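Local coordinates for siderophore periplasmic binding protein (Thermobifida fusca, PDB 5DH0), which probably binds an iron-loaded siderophore of the fuscachelin type outside the cell membrane and delivers it to an importer, at residues A[187-192]-A[242-247]; A[198-203]-A[220-225]. All coordinates share one frame; numbering follows the deposited sequence.

Contact 1 of 2, residues A[187-192]-A[242-247]; sequences TFALVF and SDADVI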
# COMPACT_ATOMS: atom_id res chain seq x y z
N THR A 187 6.92 -4.28 1.70
CA THR A 187 5.99 -3.64 2.61
C THR A 187 6.10 -4.27 4.00
O THR A 187 5.97 -5.48 4.15
CB THR A 187 4.56 -3.76 2.09
OG1 THR A 187 4.48 -3.16 0.79
CG2 THR A 187 3.58 -3.07 3.03
N PHE A 188 6.36 -3.43 5.00
CA PHE A 188 6.47 -3.86 6.40
C PHE A 188 5.22 -3.59 7.22
O PHE A 188 4.38 -2.75 6.86
CB PHE A 188 7.65 -3.16 7.08
CG PHE A 188 8.97 -3.61 6.58
CD1 PHE A 188 9.51 -3.08 5.42
CD2 PHE A 188 9.68 -4.58 7.27
CE1 PHE A 188 10.73 -3.51 4.96
CE2 PHE A 188 10.90 -5.01 6.81
CZ PHE A 188 11.43 -4.47 5.65
N ALA A 189 5.10 -4.30 8.33
CA ALA A 189 4.06 -4.00 9.31
C ALA A 189 4.57 -4.33 10.70
O ALA A 189 5.24 -5.35 10.89
CB ALA A 189 2.80 -4.77 9.02
N LEU A 190 4.29 -3.45 11.65
CA LEU A 190 4.63 -3.69 13.04
C LEU A 190 3.35 -3.80 13.87
O LEU A 190 2.53 -2.87 13.90
CB LEU A 190 5.54 -2.60 13.59
CG LEU A 190 5.72 -2.74 15.10
CD1 LEU A 190 6.35 -4.09 15.46
CD2 LEU A 190 6.52 -1.58 15.68
N VAL A 191 3.18 -4.95 14.52
CA VAL A 191 1.93 -5.23 15.23
C VAL A 191 2.19 -5.58 16.68
O VAL A 191 3.29 -6.03 17.01
CB VAL A 191 1.14 -6.39 14.56
CG1 VAL A 191 0.85 -6.09 13.07
CG2 VAL A 191 1.87 -7.72 14.73
N PHE A 192 1.18 -5.37 17.53
CA PHE A 192 1.16 -5.94 18.89
C PHE A 192 -0.27 -6.29 19.31
O PHE A 192 -1.24 -5.74 18.79
CB PHE A 192 1.83 -4.99 19.92
CG PHE A 192 1.14 -3.66 20.08
CD1 PHE A 192 1.53 -2.57 19.32
CD2 PHE A 192 0.13 -3.48 21.03
CE1 PHE A 192 0.91 -1.34 19.48
CE2 PHE A 192 -0.49 -2.25 21.18
CZ PHE A 192 -0.10 -1.18 20.41
N SER A 242 -2.89 -8.05 4.63
CA SER A 242 -2.61 -8.88 3.46
C SER A 242 -1.53 -8.28 2.53
O SER A 242 -0.87 -9.02 1.81
CB SER A 242 -3.91 -9.11 2.66
OG SER A 242 -4.40 -7.88 2.13
N ASP A 243 -1.35 -6.96 2.54
CA ASP A 243 -0.33 -6.35 1.68
C ASP A 243 1.08 -6.37 2.27
O ASP A 243 2.02 -5.98 1.60
CB ASP A 243 -0.70 -4.90 1.34
CG ASP A 243 -0.77 -4.00 2.57
OD1 ASP A 243 -1.12 -4.51 3.66
OD2 ASP A 243 -0.49 -2.77 2.42
N ALA A 244 1.22 -6.81 3.51
CA ALA A 244 2.54 -6.86 4.13
C ALA A 244 3.37 -8.05 3.63
O ALA A 244 2.89 -9.18 3.58
CB ALA A 244 2.40 -6.92 5.64
N ASP A 245 4.61 -7.80 3.26
CA ASP A 245 5.53 -8.86 2.87
C ASP A 245 6.25 -9.40 4.10
O ASP A 245 6.63 -10.56 4.15
CB ASP A 245 6.56 -8.34 1.85
CG ASP A 245 5.92 -7.70 0.62
OD1 ASP A 245 4.93 -8.26 0.10
OD2 ASP A 245 6.40 -6.63 0.19
N VAL A 246 6.45 -8.52 5.07
CA VAL A 246 7.18 -8.79 6.29
C VAL A 246 6.40 -8.23 7.48
O VAL A 246 5.97 -7.07 7.47
CB VAL A 246 8.58 -8.17 6.29
CG1 VAL A 246 9.26 -8.37 7.66
CG2 VAL A 246 9.42 -8.76 5.17
N ILE A 247 6.22 -9.06 8.49
CA ILE A 247 5.50 -8.65 9.68
C ILE A 247 6.40 -8.77 10.89
O ILE A 247 6.97 -9.83 11.14
CB ILE A 247 4.23 -9.48 9.87
CG1 ILE A 247 3.23 -9.19 8.76
CG2 ILE A 247 3.61 -9.19 11.22
CD1 ILE A 247 1.90 -9.95 8.94
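T187, which segment 242-247 covers more than any other residue here, meets it chiefly through its backbone. Its carbonyl O accepts hydrogen bonds from two amides: D245 N at 2.8 Å, tilted 19° from the carbonyl plane, and V246 N, which comes in almost in line with the C=O bond at 3.2 Å. In return, T187 N donates to D245 OD2 at 2.8 Å in a nearly straight bond (171°), reaching the carboxylate from above its plane. D245 can turn back in this way because its CG is anti to the carbonyl carbon (chi1 -55°). Replacing D245 with alanine would probably leave T187 N without this acceptor and cost the loop one of its ties to the strand. The threonine methyl and CB rest on D243 O, with T187 CB 3.4 Å from it.

Beyond the loop, V246 pairs with F188, and V246 CG1 lies 3.8 Å from F188 CD2, the two side chains running alongside each other toward helix 292-307. A weak bond from A189 N to V246 O continues the pairing. I247 faces the other side of the sheet with A189; I247 CG2 meets V191 CG2 at 4.2 Å, and W270 packs against I247. This is the start of a parallel strand pair in the mixed sheet of an alpha/beta domain, as in other periplasmic binding proteins.

Contact 2 of 2, residues A[198-203]-A[220-225]; sequences FAVVNT and KAQQPA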
# COMPACT_ATOMS: atom_id res chain seq x y z
N PHE A 198 -6.08 -6.37 18.16
CA PHE A 198 -4.65 -6.10 17.95
C PHE A 198 -4.42 -4.71 17.38
O PHE A 198 -5.36 -4.04 16.95
CB PHE A 198 -3.99 -7.15 17.03
CG PHE A 198 -4.43 -7.08 15.58
CD1 PHE A 198 -5.59 -7.71 15.16
CD2 PHE A 198 -3.65 -6.44 14.64
CE1 PHE A 198 -5.98 -7.65 13.84
CE2 PHE A 198 -4.05 -6.40 13.31
CZ PHE A 198 -5.21 -7.00 12.92
N ALA A 199 -3.16 -4.29 17.40
CA ALA A 199 -2.81 -2.97 16.91
C ALA A 199 -1.71 -3.03 15.83
O ALA A 199 -0.81 -3.88 15.88
CB ALA A 199 -2.39 -2.10 18.07
N VAL A 200 -1.82 -2.14 14.84
CA VAL A 200 -0.79 -1.91 13.82
C VAL A 200 -0.16 -0.54 14.07
O VAL A 200 -0.87 0.47 14.07
CB VAL A 200 -1.35 -1.98 12.38
CG1 VAL A 200 -0.21 -1.83 11.34
CG2 VAL A 200 -2.14 -3.28 12.17
N VAL A 201 1.15 -0.50 14.29
CA VAL A 201 1.81 0.75 14.69
C VAL A 201 1.96 1.71 13.50
O VAL A 201 2.16 1.29 12.37
CB VAL A 201 3.17 0.45 15.33
CG1 VAL A 201 3.95 1.74 15.63
CG2 VAL A 201 2.96 -0.39 16.60
N ASN A 202 1.82 3.00 13.79
CA ASN A 202 1.80 4.05 12.78
C ASN A 202 3.23 4.60 12.49
O ASN A 202 4.19 4.28 13.19
CB ASN A 202 0.87 5.17 13.26
CG ASN A 202 0.31 6.01 12.10
OD1 ASN A 202 0.38 5.63 10.94
ND2 ASN A 202 -0.28 7.15 12.44
N THR A 203 3.35 5.41 11.45
CA THR A 203 4.66 5.96 11.03
C THR A 203 5.25 6.96 12.03
O THR A 203 6.42 7.30 11.94
CB THR A 203 4.56 6.66 9.67
OG1 THR A 203 3.62 7.74 9.78
CG2 THR A 203 4.10 5.68 8.58
N LYS A 220 -1.01 -0.59 4.45
CA LYS A 220 -2.25 0.20 4.49
C LYS A 220 -3.00 0.11 5.83
O LYS A 220 -3.87 0.94 6.12
CB LYS A 220 -3.22 -0.28 3.40
CG LYS A 220 -3.80 -1.63 3.78
CD LYS A 220 -4.73 -2.24 2.77
CE LYS A 220 -5.02 -3.66 3.21
NZ LYS A 220 -5.84 -4.43 2.24
N ALA A 221 -2.68 -0.91 6.64
CA ALA A 221 -3.36 -1.10 7.91
C ALA A 221 -3.11 0.05 8.87
O ALA A 221 -3.93 0.31 9.74
CB ALA A 221 -2.95 -2.43 8.53
N GLN A 222 -1.97 0.74 8.73
CA GLN A 222 -1.72 1.96 9.52
C GLN A 222 -2.71 3.08 9.26
O GLN A 222 -2.98 3.88 10.16
CB GLN A 222 -0.35 2.55 9.23
CG GLN A 222 0.80 1.62 9.36
CD GLN A 222 2.07 2.32 9.00
OE1 GLN A 222 2.20 2.83 7.89
NE2 GLN A 222 3.02 2.36 9.95
N GLN A 223 -3.21 3.18 8.04
CA GLN A 223 -3.94 4.39 7.65
C GLN A 223 -5.11 4.82 8.56
O GLN A 223 -5.23 6.01 8.84
CB GLN A 223 -4.42 4.24 6.20
CG GLN A 223 -3.24 4.24 5.22
CD GLN A 223 -2.27 5.41 5.49
OE1 GLN A 223 -1.20 5.23 6.09
NE2 GLN A 223 -2.65 6.61 5.06
N PRO A 224 -5.96 3.88 9.04
CA PRO A 224 -7.04 4.37 9.92
C PRO A 224 -6.56 5.04 11.20
O PRO A 224 -7.36 5.62 11.90
CB PRO A 224 -7.83 3.09 10.25
CG PRO A 224 -7.55 2.18 9.11
CD PRO A 224 -6.12 2.45 8.73
N ALA A 225 -5.27 4.97 11.50
CA ALA A 225 -4.77 5.58 12.72
C ALA A 225 -4.79 7.11 12.65
O ALA A 225 -4.77 7.77 13.69
CB ALA A 225 -3.36 5.08 13.03
O HOH W 1 -0.11 6.99 8.16
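Q222 NE2 donates to V201 O at 2.8 Å, an almost straight bond (166°) that lies in the carbonyl plane on a lone pair of V201 O and also in the amide plane of Q222. It ties a 3-10 segment, residues 220-225, to the end of strand 197-201 in the mixed sheet of an alpha/beta domain. The glutamine reaches this oxygen because its chain is extended beyond CG (chi2 178°), and its CG passes close by the same acceptor. T203 CG2 sits beyond the end of the amide, 3.5 Å from Q222 OE1 and only a little farther from Q222 NE2, the two side chains crossing at about a right angle.

Further back along the strand, V200 turns both methyls to A221, with V200 CG2 3.8 Å from A221 CB. This apolar patch is extended by Y233 of strand 230-234, which touches V200 and whose hydroxyl also bonds to A221 O.

N202 lies across Q222 with its amide plane 88° from that of the glutamine, and N202 OD1 approaches Q222 CB. N202 ND2 is held by the carbonyls of N228 and G226, and A225 CB packs 3.8 Å from N202 ND2. These bonds fix the orientation of the N202 amide and leave OD1 turned toward T203 N, which donates to it weakly. Q223, whose NE2 bonds to E101 O of the second subunit, joins the same network through its oxygen: one water donates both to N202 OD1 at 3.1 Å and to Q223 OE1 at 2.9 Å.

Overall arrangement
Both contacts are largely buried and belong to one mixed sheet, their centres about 10 Å apart. They join where strands 187-193 and 197-201, consecutive in the chain, run antiparallel: L190 O probably accepts a hydrogen bond from V201 N, and F192 O one from A199 N. Contact 1 adds a parallel neighbour to the first strand, so main-chain bonds dominate, with one carboxylate at the loop. Contact 2 instead sets a 3-10 segment against a strand end, where side-chain amides and a water take over. The D243 carboxylate of contact 1 bonds to S219 OG through OD1 and, through OD2, to K220 N of contact 2, and both contacts have residues at the second subunit.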